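Glycoside Hydrolase (Bacteroides plebeius, PDB 5T3B) probably hydrolyses glycosidic bonds in a polysaccharide, as a family 50 glycoside hydrolase from a gut bacterium. Local coordinates at residues A[193-198]-A[247-252]; A[211-216]-A[254-259]; A[218-223]-A[308-313]; A[280-285]-A[304-309]; A[340-345]-A[358-363]. All blocks are in the same frame, centred on the assembly; numbering follows the deposited sequence.

Contact 1: A[193-198]-A[247-252]; sequences FSFLAE and LGFFSD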
# COMPACT_ATOMS: atom_id res chain seq x y z
N PHE A 193 10.50 6.33 1.82
CA PHE A 193 11.27 7.55 1.93
C PHE A 193 10.31 8.71 2.21
O PHE A 193 9.09 8.59 2.20
CB PHE A 193 12.04 7.80 0.63
CG PHE A 193 13.12 6.76 0.37
CD1 PHE A 193 12.83 5.54 -0.22
CD2 PHE A 193 14.41 7.00 0.71
CE1 PHE A 193 13.81 4.61 -0.46
CE2 PHE A 193 15.39 6.08 0.45
CZ PHE A 193 15.09 4.87 -0.10
N SER A 194 10.92 9.87 2.46
CA SER A 194 10.22 11.13 2.74
C SER A 194 10.81 12.23 1.84
O SER A 194 11.55 13.11 2.30
CB SER A 194 10.37 11.50 4.21
OG SER A 194 9.81 10.52 5.04
N PHE A 195 10.50 12.17 0.54
CA PHE A 195 11.18 13.04 -0.41
C PHE A 195 10.93 14.53 -0.12
O PHE A 195 11.86 15.34 -0.20
CB PHE A 195 10.79 12.73 -1.84
CG PHE A 195 11.57 11.64 -2.52
CD1 PHE A 195 11.83 10.43 -1.92
CD2 PHE A 195 12.03 11.81 -3.82
CE1 PHE A 195 12.51 9.42 -2.56
CE2 PHE A 195 12.74 10.83 -4.44
CZ PHE A 195 12.93 9.59 -3.86
N LEU A 196 9.68 14.91 0.15
CA LEU A 196 9.41 16.33 0.29
C LEU A 196 10.17 16.94 1.49
O LEU A 196 10.77 18.02 1.40
CB LEU A 196 7.91 16.58 0.39
CG LEU A 196 7.17 16.30 -0.92
CD1 LEU A 196 5.70 16.10 -0.69
CD2 LEU A 196 7.39 17.41 -1.93
N ALA A 197 10.15 16.21 2.61
CA ALA A 197 10.90 16.62 3.80
C ALA A 197 12.37 16.68 3.54
O ALA A 197 13.06 17.60 4.03
CB ALA A 197 10.57 15.75 4.99
N GLU A 198 12.92 15.67 2.83
CA GLU A 198 14.34 15.68 2.57
C GLU A 198 14.74 16.86 1.66
O GLU A 198 15.84 17.43 1.81
CB GLU A 198 14.80 14.34 2.03
CG GLU A 198 14.76 13.28 3.12
CD GLU A 198 15.79 13.46 4.24
OE1 GLU A 198 16.69 14.19 4.10
OE2 GLU A 198 15.68 12.80 5.28
N LEU A 247 11.62 -4.89 -4.10
CA LEU A 247 10.41 -4.84 -4.90
C LEU A 247 10.30 -3.48 -5.59
O LEU A 247 9.92 -3.38 -6.75
CB LEU A 247 9.19 -5.12 -4.02
CG LEU A 247 7.83 -5.11 -4.60
CD1 LEU A 247 7.73 -6.19 -5.67
CD2 LEU A 247 6.82 -5.37 -3.51
N GLY A 248 10.59 -2.40 -4.87
CA GLY A 248 10.52 -1.04 -5.33
C GLY A 248 10.55 -0.13 -4.15
O GLY A 248 10.89 -0.54 -3.05
N PHE A 249 10.21 1.16 -4.36
CA PHE A 249 10.23 2.11 -3.23
C PHE A 249 9.04 3.05 -3.27
O PHE A 249 8.46 3.32 -4.32
CB PHE A 249 11.51 2.94 -3.20
CG PHE A 249 11.62 4.00 -4.30
CD1 PHE A 249 11.99 3.64 -5.60
CD2 PHE A 249 11.39 5.31 -4.02
CE1 PHE A 249 12.08 4.56 -6.59
CE2 PHE A 249 11.49 6.24 -5.02
CZ PHE A 249 11.80 5.87 -6.32
N PHE A 250 8.72 3.56 -2.09
CA PHE A 250 7.72 4.61 -1.93
C PHE A 250 8.45 5.90 -1.64
O PHE A 250 9.40 5.92 -0.86
CB PHE A 250 6.77 4.32 -0.77
CG PHE A 250 6.22 2.92 -0.81
CD1 PHE A 250 5.19 2.58 -1.69
CD2 PHE A 250 6.77 1.93 -0.01
CE1 PHE A 250 4.76 1.29 -1.76
CE2 PHE A 250 6.35 0.63 -0.10
CZ PHE A 250 5.34 0.31 -0.95
N SER A 251 8.00 7.01 -2.22
CA SER A 251 8.72 8.30 -2.06
C SER A 251 8.21 9.16 -0.87
O SER A 251 8.83 10.15 -0.54
CB SER A 251 8.65 9.10 -3.35
OG SER A 251 7.33 9.34 -3.71
N ASP A 252 7.01 8.84 -0.37
CA ASP A 252 6.33 9.58 0.66
C ASP A 252 5.18 8.72 1.12
O ASP A 252 4.97 7.61 0.63
CB ASP A 252 5.91 10.97 0.17
CG ASP A 252 6.92 12.05 0.41
OD1 ASP A 252 7.33 12.27 1.55
OD2 ASP A 252 7.34 12.81 -0.55
O HOH W 1 8.14 14.23 3.16
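Phe195 N donates to Ser251 O at 2.8 Å, with 168° at the hydrogen, and this nearly straight bond ties the first turn of helix 195-203 to the loop 247-252. Two residues earlier, Phe193 N gives a more bent bond to Phe250 O (2.9 Å, 143° at the hydrogen), so two successive carbonyls are used. Asp252 serves the helix start with its carboxylate. OD2 accepts from Leu196 N at 3.2 Å on its syn lone pair and also bonds the hydroxyl of Tyr314. OD1 accepts from a water at 2.7 Å, and that water in turn accepts from Ala197 N. Ser194, at the N-cap position, makes no capping bond with its own hydroxyl; Asp252 instead takes the amide of Leu196 directly and that of Ala197 through the water, which would probably place its charge favourably at the helix start. Ser251 OG is satisfied by Tyr332 and Tyr314. Its CB lies over one face of the Phe195 ring, 3.9 Å from the centroid, a CH-pi contact. At chi1 72° Phe249 CG is flanked by its own N and C, and the ring so placed brings CE2 to 3.8 Å from Phe195 CZ. The cluster is closed by Tyr231 of helix 224-232 and by Ile318 and Val322 of helix 300-324, while Phe250 reaches Cys165 of strand 163-165.

Contact 2: A[211-216]-A[254-259]; sequences NVNLKI and EIDFST. With EDO (1,2-ethanediol), chain D.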
# COMPACT_ATOMS: atom_id res chain seq x y z
N ASN A 211 3.57 25.47 7.05
CA ASN A 211 2.59 24.48 7.25
C ASN A 211 3.00 23.17 6.57
O ASN A 211 2.95 23.06 5.35
CB ASN A 211 1.27 24.99 6.69
CG ASN A 211 0.12 24.08 7.01
OD1 ASN A 211 0.29 22.95 7.51
ND2 ASN A 211 -1.07 24.55 6.71
N VAL A 212 3.36 22.16 7.36
CA VAL A 212 3.70 20.84 6.84
C VAL A 212 2.64 20.26 5.92
O VAL A 212 2.94 19.54 4.97
CB VAL A 212 3.99 19.87 8.01
CG1 VAL A 212 2.73 19.62 8.84
CG2 VAL A 212 4.59 18.57 7.50
N ASN A 213 1.38 20.60 6.15
CA ASN A 213 0.28 20.07 5.31
C ASN A 213 0.29 20.64 3.92
O ASN A 213 -0.43 20.13 3.07
CB ASN A 213 -1.05 20.24 6.01
CG ASN A 213 -1.02 19.55 7.40
OD1 ASN A 213 -0.63 18.43 7.53
ND2 ASN A 213 -1.31 20.28 8.42
N LEU A 214 1.06 21.69 3.70
CA LEU A 214 1.25 22.28 2.38
C LEU A 214 2.56 21.85 1.70
O LEU A 214 2.96 22.43 0.71
CB LEU A 214 1.16 23.81 2.46
CG LEU A 214 -0.13 24.36 3.03
CD1 LEU A 214 -0.15 25.89 2.99
CD2 LEU A 214 -1.41 23.74 2.48
N LYS A 215 3.19 20.80 2.22
CA LYS A 215 4.49 20.42 1.71
C LYS A 215 4.52 20.02 0.24
O LYS A 215 5.55 20.18 -0.40
CB LYS A 215 5.16 19.39 2.57
CG LYS A 215 4.50 18.03 2.56
CD LYS A 215 5.34 17.08 3.38
CE LYS A 215 4.87 15.73 3.37
NZ LYS A 215 5.74 15.13 4.49
N ILE A 216 3.40 19.57 -0.31
CA ILE A 216 3.40 19.28 -1.70
C ILE A 216 3.73 20.53 -2.56
O ILE A 216 4.22 20.40 -3.68
CB ILE A 216 2.05 18.69 -2.17
CG1 ILE A 216 2.12 18.12 -3.61
CG2 ILE A 216 0.92 19.65 -2.01
CD1 ILE A 216 3.12 17.01 -3.81
N GLU A 254 1.00 9.33 2.34
CA GLU A 254 -0.15 10.18 2.71
C GLU A 254 0.12 11.66 2.60
O GLU A 254 -0.18 12.45 3.50
CB GLU A 254 -0.68 9.79 4.09
CG GLU A 254 -1.04 8.33 4.24
CD GLU A 254 -1.95 8.01 5.39
OE1 GLU A 254 -1.97 8.80 6.38
OE2 GLU A 254 -2.58 6.93 5.30
N ILE A 255 0.59 12.08 1.42
CA ILE A 255 0.72 13.49 1.17
C ILE A 255 -0.67 14.15 1.16
O ILE A 255 -1.60 13.65 0.55
CB ILE A 255 1.38 13.70 -0.22
CG1 ILE A 255 2.80 13.13 -0.26
CG2 ILE A 255 1.39 15.17 -0.60
CD1 ILE A 255 3.38 13.07 -1.67
N ASP A 256 -0.75 15.31 1.82
CA ASP A 256 -2.01 16.06 1.77
C ASP A 256 -2.10 16.77 0.42
O ASP A 256 -1.33 17.63 0.09
CB ASP A 256 -2.01 17.02 2.93
CG ASP A 256 -3.16 17.92 3.00
OD1 ASP A 256 -3.97 18.05 2.07
OD2 ASP A 256 -3.33 18.54 4.13
N PHE A 257 -3.06 16.36 -0.36
CA PHE A 257 -3.37 17.02 -1.65
C PHE A 257 -4.74 17.57 -1.62
O PHE A 257 -5.35 17.76 -2.68
CB PHE A 257 -3.36 16.06 -2.84
CG PHE A 257 -2.06 15.50 -3.25
CD1 PHE A 257 -1.31 16.15 -4.29
CD2 PHE A 257 -1.67 14.23 -2.93
CE1 PHE A 257 -0.16 15.54 -4.73
CE2 PHE A 257 -0.51 13.66 -3.40
CZ PHE A 257 0.24 14.33 -4.31
N SER A 258 -5.29 17.81 -0.45
CA SER A 258 -6.71 18.26 -0.08
C SER A 258 -7.22 17.32 1.00
O SER A 258 -7.12 16.13 0.90
CB SER A 258 -7.79 18.37 -1.08
OG SER A 258 -7.48 19.33 -2.04
N THR A 259 -7.75 17.92 2.05
CA THR A 259 -8.18 17.14 3.19
C THR A 259 -9.60 17.51 3.52
O THR A 259 -10.14 18.46 2.95
CB THR A 259 -7.25 17.49 4.38
OG1 THR A 259 -7.46 16.57 5.45
CG2 THR A 259 -7.50 18.92 4.81
C1 EDO D . -5.47 7.12 7.45
O1 EDO D . -5.16 7.31 6.08
C2 EDO D . -5.21 8.35 8.28
O2 EDO D . -3.77 8.54 8.28
O HOH W 2 0.98 18.65 1.21
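Ile216 packs against both Ile255 and Phe257. With CG1 anti to its N (chi1 -169°), CG1 comes within 3.6 Å of Phe257 CE1, the two side chains crossing at about a right angle, while Ile216 CB rests 3.9 Å from Ile255 CG2. That same Ile255 methyl lies over one face of the Phe257 ring, toward its rim. Farther out, Asn213 CB touches Asp256 OD2 at 3.4 Å, and the amide and carboxylate planes are 44° apart. A water donates to Asp256 O (2.8 Å) and Asn213 O and accepts from Ile216 N. Asp256 OD2 pairs with Arg267, and OD1 accepts from Ser258 N in an Asx turn. Glu254 grips a 1,2-ethanediol, probably from the crystallisation liquor, with both carboxylate oxygens; replacing it by alanine would probably cost Asn361 ND2 one of its two acceptors and leave the diol ungripped. Glu254 follows Asn253, and such an Asn-Glu pair carries the acid/base in clan GH-A enzymes, consistent with that position here.

Contact 3: A[218-223]-A[308-313]; sequences LVFYDG and GICAEK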
# COMPACT_ATOMS: atom_id res chain seq x y z
N LEU A 218 6.18 22.31 -2.33
CA LEU A 218 7.60 22.33 -2.60
C LEU A 218 7.99 21.92 -4.02
O LEU A 218 9.06 22.27 -4.52
CB LEU A 218 8.33 21.44 -1.60
CG LEU A 218 8.34 21.93 -0.18
CD1 LEU A 218 8.78 20.83 0.77
CD2 LEU A 218 9.19 23.18 0.01
N VAL A 219 7.05 21.24 -4.72
CA VAL A 219 7.36 20.86 -6.10
C VAL A 219 7.48 22.08 -7.03
O VAL A 219 8.05 21.95 -8.10
CB VAL A 219 6.33 19.90 -6.68
CG1 VAL A 219 6.23 18.65 -5.86
CG2 VAL A 219 4.94 20.53 -6.83
N PHE A 220 7.04 23.24 -6.58
CA PHE A 220 7.18 24.46 -7.37
C PHE A 220 8.42 25.23 -7.05
O PHE A 220 8.68 26.28 -7.68
CB PHE A 220 5.96 25.35 -7.16
CG PHE A 220 4.66 24.69 -7.56
CD1 PHE A 220 4.37 24.48 -8.91
CD2 PHE A 220 3.73 24.26 -6.61
CE1 PHE A 220 3.21 23.88 -9.29
CE2 PHE A 220 2.57 23.63 -7.01
CZ PHE A 220 2.31 23.46 -8.36
N TYR A 221 9.19 24.77 -6.05
CA TYR A 221 10.38 25.50 -5.64
C TYR A 221 11.54 25.21 -6.57
O TYR A 221 11.64 24.12 -7.16
CB TYR A 221 10.73 25.15 -4.19
CG TYR A 221 9.87 25.78 -3.13
CD1 TYR A 221 8.49 25.74 -3.16
CD2 TYR A 221 10.47 26.46 -2.07
CE1 TYR A 221 7.72 26.34 -2.15
CE2 TYR A 221 9.72 27.09 -1.09
CZ TYR A 221 8.36 27.01 -1.10
OH TYR A 221 7.57 27.61 -0.17
N ASP A 222 12.44 26.19 -6.65
CA ASP A 222 13.60 26.02 -7.50
C ASP A 222 14.37 24.75 -7.06
O ASP A 222 14.62 24.53 -5.89
CB ASP A 222 14.52 27.21 -7.40
CG ASP A 222 14.00 28.44 -8.23
OD1 ASP A 222 12.90 28.41 -8.85
OD2 ASP A 222 14.71 29.43 -8.30
N GLY A 223 14.73 23.92 -8.06
CA GLY A 223 15.63 22.83 -7.83
C GLY A 223 14.99 21.48 -7.51
O GLY A 223 15.71 20.51 -7.32
N GLY A 308 -3.96 17.76 -9.07
CA GLY A 308 -3.40 16.94 -10.12
C GLY A 308 -2.11 17.49 -10.72
O GLY A 308 -1.20 16.74 -11.05
N ILE A 309 -2.05 18.81 -10.94
CA ILE A 309 -0.83 19.46 -11.43
C ILE A 309 0.30 19.29 -10.43
O ILE A 309 1.43 18.95 -10.80
CB ILE A 309 -1.07 20.97 -11.75
CG1 ILE A 309 -1.98 21.06 -12.98
CG2 ILE A 309 0.25 21.69 -11.90
CD1 ILE A 309 -2.54 22.42 -13.16
N CYS A 310 -0.02 19.45 -9.16
CA CYS A 310 0.96 19.21 -8.12
C CYS A 310 1.49 17.77 -8.16
O CYS A 310 2.68 17.50 -8.10
CB CYS A 310 0.34 19.48 -6.72
SG CYS A 310 -0.09 21.16 -6.39
N ALA A 311 0.56 16.83 -8.32
CA ALA A 311 0.90 15.44 -8.42
C ALA A 311 1.75 15.16 -9.62
O ALA A 311 2.70 14.35 -9.56
CB ALA A 311 -0.33 14.56 -8.36
N GLU A 312 1.38 15.76 -10.76
CA GLU A 312 2.18 15.60 -11.97
C GLU A 312 3.63 16.05 -11.76
O GLU A 312 4.57 15.31 -12.11
CB GLU A 312 1.53 16.40 -13.13
CG GLU A 312 2.43 16.64 -14.30
CD GLU A 312 2.37 15.56 -15.34
OE1 GLU A 312 3.34 15.52 -16.15
OE2 GLU A 312 1.35 14.80 -15.35
N LYS A 313 3.83 17.21 -11.14
CA LYS A 313 5.18 17.71 -10.93
C LYS A 313 5.95 16.83 -9.93
O LYS A 313 7.16 16.64 -10.05
CB LYS A 313 5.17 19.17 -10.47
CG LYS A 313 4.70 20.12 -11.54
CD LYS A 313 4.97 21.54 -11.10
CE LYS A 313 6.43 21.90 -11.25
NZ LYS A 313 7.01 21.86 -12.66
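Phe220 and Cys310 form a sulfur-aromatic contact where the 3-10 turn 218-220 packs on helix 300-324. SG sits at the ring edge, 4.9 Å from the centroid of the Phe220 ring and 78° off its normal, and is 3.7 Å from Phe220 CE2. Because Phe220 CG is anti to its own carbonyl carbon (chi1 -59°), the ring, whose CB does not itself face the helix, extends along to reach it.

Apolar contacts add to this. Ile309 CG2 is near the ring plane, 4.5 Å from Phe220 CZ, while Val219 CG2 meets Lys313 CB at 3.9 Å and covers one face of the neighbouring Phe220 ring near its rim. Lys313 is modelled in two conformers; in the one considered, Lys313 CD comes obliquely to 3.4 Å from Phe220 CE1, the side chains crossing at about a right angle. The Phe220 ring is also flanked by Ala281 of helix 277-288 and by Phe306.

No hydrogen bond joins the two segments directly. A polar tie comes from outside: Lys313 O accepts from the indole NE1 of Trp224. An alanine in place of Phe220 would probably open a gap between the turn and the two helices and strip the Cys310 sulfur of its aromatic neighbour. Val219 CG2 lies 4.0 Å from Cys310 O.

Contact 4: A[280-285]-A[304-309]; sequences IAAAKF and NEFAGI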
# COMPACT_ATOMS: atom_id res chain seq x y z
N ILE A 280 2.55 31.47 -5.70
CA ILE A 280 2.73 31.93 -7.09
C ILE A 280 2.07 30.96 -8.10
O ILE A 280 1.35 31.34 -9.03
CB ILE A 280 4.20 32.22 -7.40
CG1 ILE A 280 4.71 33.43 -6.53
CG2 ILE A 280 4.43 32.40 -8.91
CD1 ILE A 280 6.22 33.55 -6.50
N ALA A 281 2.32 29.67 -7.87
CA ALA A 281 1.80 28.65 -8.73
C ALA A 281 0.26 28.56 -8.70
O ALA A 281 -0.41 28.41 -9.75
CB ALA A 281 2.38 27.27 -8.40
N ALA A 282 -0.29 28.69 -7.50
CA ALA A 282 -1.73 28.67 -7.35
C ALA A 282 -2.37 29.87 -8.03
O ALA A 282 -3.36 29.71 -8.70
CB ALA A 282 -2.11 28.63 -5.89
N ALA A 283 -1.77 31.06 -7.83
CA ALA A 283 -2.32 32.24 -8.43
C ALA A 283 -2.21 32.15 -9.97
O ALA A 283 -3.13 32.59 -10.70
CB ALA A 283 -1.63 33.49 -7.92
N LYS A 284 -1.10 31.62 -10.45
CA LYS A 284 -0.91 31.42 -11.89
C LYS A 284 -1.97 30.47 -12.48
O LYS A 284 -2.50 30.73 -13.56
CB LYS A 284 0.50 30.95 -12.23
CG LYS A 284 0.78 30.80 -13.72
CD LYS A 284 2.30 30.63 -13.98
CE LYS A 284 2.76 30.96 -15.40
NZ LYS A 284 1.82 30.44 -16.40
N PHE A 285 -2.25 29.39 -11.78
CA PHE A 285 -3.22 28.45 -12.22
C PHE A 285 -4.57 29.12 -12.38
O PHE A 285 -5.21 28.95 -13.41
CB PHE A 285 -3.28 27.29 -11.24
CG PHE A 285 -4.42 26.37 -11.46
CD1 PHE A 285 -4.33 25.42 -12.45
CD2 PHE A 285 -5.58 26.46 -10.71
CE1 PHE A 285 -5.40 24.58 -12.72
CE2 PHE A 285 -6.61 25.58 -10.95
CZ PHE A 285 -6.51 24.64 -11.93
N ASN A 304 -9.35 20.20 -7.63
CA ASN A 304 -8.94 18.86 -7.98
C ASN A 304 -7.95 18.89 -9.10
O ASN A 304 -6.95 18.14 -9.06
CB ASN A 304 -10.14 17.98 -8.30
CG ASN A 304 -10.95 17.67 -7.08
OD1 ASN A 304 -10.53 17.86 -5.93
ND2 ASN A 304 -12.19 17.31 -7.31
N GLU A 305 -8.19 19.70 -10.14
CA GLU A 305 -7.23 19.86 -11.21
C GLU A 305 -5.89 20.38 -10.74
O GLU A 305 -4.84 19.87 -11.13
CB GLU A 305 -7.79 20.78 -12.30
CG GLU A 305 -6.89 20.80 -13.50
CD GLU A 305 -7.42 21.64 -14.65
OE1 GLU A 305 -8.56 22.16 -14.54
OE2 GLU A 305 -6.66 21.81 -15.65
N PHE A 306 -5.92 21.38 -9.87
CA PHE A 306 -4.68 21.93 -9.35
C PHE A 306 -3.89 20.89 -8.55
O PHE A 306 -2.67 20.79 -8.70
CB PHE A 306 -4.93 23.19 -8.50
CG PHE A 306 -3.69 23.78 -7.94
CD1 PHE A 306 -2.81 24.45 -8.75
CD2 PHE A 306 -3.37 23.60 -6.62
CE1 PHE A 306 -1.62 24.94 -8.22
CE2 PHE A 306 -2.18 24.04 -6.09
CZ PHE A 306 -1.31 24.76 -6.87
N ALA A 307 -4.60 20.13 -7.70
CA ALA A 307 -3.94 19.05 -6.99
C ALA A 307 -3.28 18.06 -7.96
O ALA A 307 -2.21 17.53 -7.69
CB ALA A 307 -4.95 18.38 -6.05
N GLY A 308 -3.96 17.76 -9.07
CA GLY A 308 -3.40 16.94 -10.12
C GLY A 308 -2.11 17.49 -10.72
O GLY A 308 -1.20 16.74 -11.05
N ILE A 309 -2.05 18.81 -10.94
CA ILE A 309 -0.83 19.46 -11.43
C ILE A 309 0.30 19.29 -10.43
O ILE A 309 1.43 18.95 -10.80
CB ILE A 309 -1.07 20.97 -11.75
CG1 ILE A 309 -1.98 21.06 -12.98
CG2 ILE A 309 0.25 21.69 -11.90
CD1 ILE A 309 -2.54 22.42 -13.16
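Ala282 and Phe285 of helix 277-288 carry the packing against Phe306 of helix 300-324, a steeply inclined helix pair whose short segments make 130° between their N-to-C directions and approach to 11.2 Å at their axes, a spacing consistent with the two phenylalanine rings lying between the helices. Ala281 comes first: its carbonyl O is 4.0 Å from Phe306 CE1. Ala282 follows, its CA 3.8 Å from the same CE1 and its methyl near CZ. One turn on from Ala281, Phe285 is the main contributor. A chi1 of 169° swings CG opposite its own N, so the ring projects at the other helix and takes Phe306 CB over one face, a CH-pi contact 4.0 Å from the Phe285 centroid. The two rings lie at 54° with centroids 5.4 Å apart. Glu305 meets the Phe285 edge with its carboxylate carbon, while its OE1 forms a salt bridge with Lys289. Ile309 CD1 meets the same ring obliquely, 3.6 Å from Phe285 CD1.

Contact 5: A[340-345]-A[358-363]; sequences LPKYNS and ISINYY. With EDO (1,2-ethanediol), chain L.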
# COMPACT_ATOMS: atom_id res chain seq x y z
N LEU A 340 -9.01 11.82 0.74
CA LEU A 340 -9.60 12.37 -0.49
C LEU A 340 -8.71 12.24 -1.75
O LEU A 340 -9.23 11.98 -2.83
CB LEU A 340 -10.03 13.81 -0.28
CG LEU A 340 -11.03 14.08 0.79
CD1 LEU A 340 -11.33 15.55 0.86
CD2 LEU A 340 -12.27 13.34 0.47
N PRO A 341 -7.37 12.35 -1.57
CA PRO A 341 -6.56 12.31 -2.81
C PRO A 341 -6.71 11.06 -3.64
O PRO A 341 -6.67 11.13 -4.86
CB PRO A 341 -5.15 12.47 -2.28
CG PRO A 341 -5.31 13.38 -1.10
CD PRO A 341 -6.58 12.90 -0.46
N LYS A 342 -6.90 9.89 -3.00
CA LYS A 342 -7.05 8.66 -3.76
C LYS A 342 -8.28 8.63 -4.68
O LYS A 342 -8.36 7.83 -5.58
CB LYS A 342 -7.01 7.44 -2.87
CG LYS A 342 -8.23 7.28 -2.01
CD LYS A 342 -8.24 6.00 -1.16
CE LYS A 342 -9.49 5.81 -0.32
NZ LYS A 342 -9.57 6.81 0.76
N TYR A 343 -9.26 9.50 -4.39
CA TYR A 343 -10.44 9.58 -5.19
C TYR A 343 -10.38 10.64 -6.26
O TYR A 343 -11.28 10.78 -7.07
CB TYR A 343 -11.69 9.84 -4.30
CG TYR A 343 -12.04 8.70 -3.35
CD1 TYR A 343 -12.43 7.46 -3.83
CD2 TYR A 343 -12.05 8.89 -1.98
CE1 TYR A 343 -12.78 6.43 -2.95
CE2 TYR A 343 -12.44 7.90 -1.10
CZ TYR A 343 -12.79 6.66 -1.57
OH TYR A 343 -13.17 5.66 -0.68
N ASN A 344 -9.30 11.41 -6.28
CA ASN A 344 -9.18 12.51 -7.26
C ASN A 344 -8.64 11.98 -8.55
O ASN A 344 -7.47 11.63 -8.63
CB ASN A 344 -8.27 13.58 -6.65
CG ASN A 344 -8.04 14.78 -7.54
OD1 ASN A 344 -8.32 14.75 -8.71
ND2 ASN A 344 -7.47 15.83 -6.99
N SER A 345 -9.48 11.96 -9.60
CA SER A 345 -9.10 11.40 -10.86
C SER A 345 -7.89 12.08 -11.46
O SER A 345 -7.16 11.46 -12.20
CB SER A 345 -10.25 11.44 -11.86
OG SER A 345 -10.70 12.75 -12.08
N ILE A 358 0.75 2.36 -8.58
CA ILE A 358 0.15 3.37 -7.74
C ILE A 358 -0.11 2.79 -6.36
O ILE A 358 -0.83 1.79 -6.26
CB ILE A 358 -1.14 3.91 -8.36
CG1 ILE A 358 -0.89 4.44 -9.77
CG2 ILE A 358 -1.76 4.99 -7.48
CD1 ILE A 358 -2.13 4.73 -10.53
N SER A 359 0.44 3.36 -5.30
CA SER A 359 0.14 2.86 -3.98
C SER A 359 -1.00 3.64 -3.38
O SER A 359 -1.06 4.91 -3.44
CB SER A 359 1.38 2.91 -3.08
OG SER A 359 2.08 4.15 -3.19
N ILE A 360 -1.89 2.90 -2.70
CA ILE A 360 -3.09 3.45 -2.05
C ILE A 360 -3.22 2.81 -0.66
O ILE A 360 -3.29 1.59 -0.56
CB ILE A 360 -4.34 3.22 -2.89
CG1 ILE A 360 -4.17 3.98 -4.28
CG2 ILE A 360 -5.59 3.62 -2.14
CD1 ILE A 360 -5.28 3.73 -5.27
N ASN A 361 -3.29 3.66 0.37
CA ASN A 361 -3.67 3.20 1.71
C ASN A 361 -5.19 3.23 1.76
O ASN A 361 -5.74 4.26 1.47
CB ASN A 361 -3.11 4.12 2.77
CG ASN A 361 -1.58 4.11 2.89
OD1 ASN A 361 -0.90 3.27 2.34
ND2 ASN A 361 -1.07 4.99 3.70
N TYR A 362 -5.85 2.15 2.10
CA TYR A 362 -7.30 1.99 1.89
C TYR A 362 -8.05 1.82 3.18
O TYR A 362 -8.15 0.72 3.72
CB TYR A 362 -7.60 0.86 0.91
CG TYR A 362 -8.88 1.03 0.09
CD1 TYR A 362 -9.96 1.82 0.52
CD2 TYR A 362 -9.05 0.40 -1.15
CE1 TYR A 362 -11.11 1.99 -0.27
CE2 TYR A 362 -10.19 0.53 -1.90
CZ TYR A 362 -11.21 1.33 -1.45
OH TYR A 362 -12.33 1.44 -2.25
N TYR A 363 -8.52 2.94 3.73
CA TYR A 363 -9.21 3.02 4.98
C TYR A 363 -10.63 3.54 4.81
O TYR A 363 -11.02 4.09 3.81
CB TYR A 363 -8.45 3.93 5.92
CG TYR A 363 -7.12 3.38 6.38
CD1 TYR A 363 -7.08 2.25 7.17
CD2 TYR A 363 -5.92 3.91 5.96
CE1 TYR A 363 -5.91 1.71 7.59
CE2 TYR A 363 -4.72 3.41 6.42
CZ TYR A 363 -4.72 2.27 7.22
OH TYR A 363 -3.55 1.73 7.69
C1 EDO L . -11.89 15.09 -10.18
O1 EDO L . -12.74 14.66 -11.25
C2 EDO L . -12.48 14.40 -8.99
O2 EDO L . -12.17 13.02 -9.01
O HOH W 3 -7.80 5.55 2.53
O HOH W 4 -11.99 5.82 1.90
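Lys342, from the 3-10 turn 341-343, packs on Ile360 of strand 358-361, a strand paired in parallel with 385-394 in what is probably the (beta/alpha)8 barrel of GH50 enzymes. Its CB stands 4.1 Å from Ile360 CG2. CG, held between the backbone N and the carbonyl carbon (chi1 71°), lies over one face of the Tyr343 ring, offset toward the rim. CD is the closest carbon to the strand, 3.7 Å from Ile360 CG2, with Asn361 O also near. CE approaches the Tyr362 ring obliquely, 4.1 Å from CD1. A bend at chi4 (-69°) then carries NZ to three acceptors, one of them Ser339 O. The others are waters: Lys342 NZ is 2.8 Å from water 3 and 2.9 Å from water 4. This buried amine is thereby satisfied without a direct bond to the strand segment. Water 3 donates to Asn361 O and accepts from Tyr363 N. Water 4 donates to Tyr343 OH, itself bonded to Glu369, and to Tyr363 O, from which it is 2.8 Å.

Contacts 1, 2 and 3 interlock, since their segments alternate along the chain; Leu196 CD1 of contact 1 is 3.9 Å from Ile255 CD1 of contact 2, and Ile216 CG1 of contact 2 is 3.8 Å from Cys310 CB of contact 3. Contacts 3 and 4, centres about 9 Å apart, share Gly308 and Ile309 on helix 300-324. Contact 5 is tied to contact 2 through the probable bond from Asn361 ND2 to Glu254 OE2 (2.9 Å), and to contact 4 through Asn344 ND2 and Asn304 O (3.1 Å). Glu254 with Asn361, and Tyr363 with its partner Glu389, lie where diol binds, consistent with a substrate cleft; contact 4, centred about 27 Å from the chain centre, is peripheral.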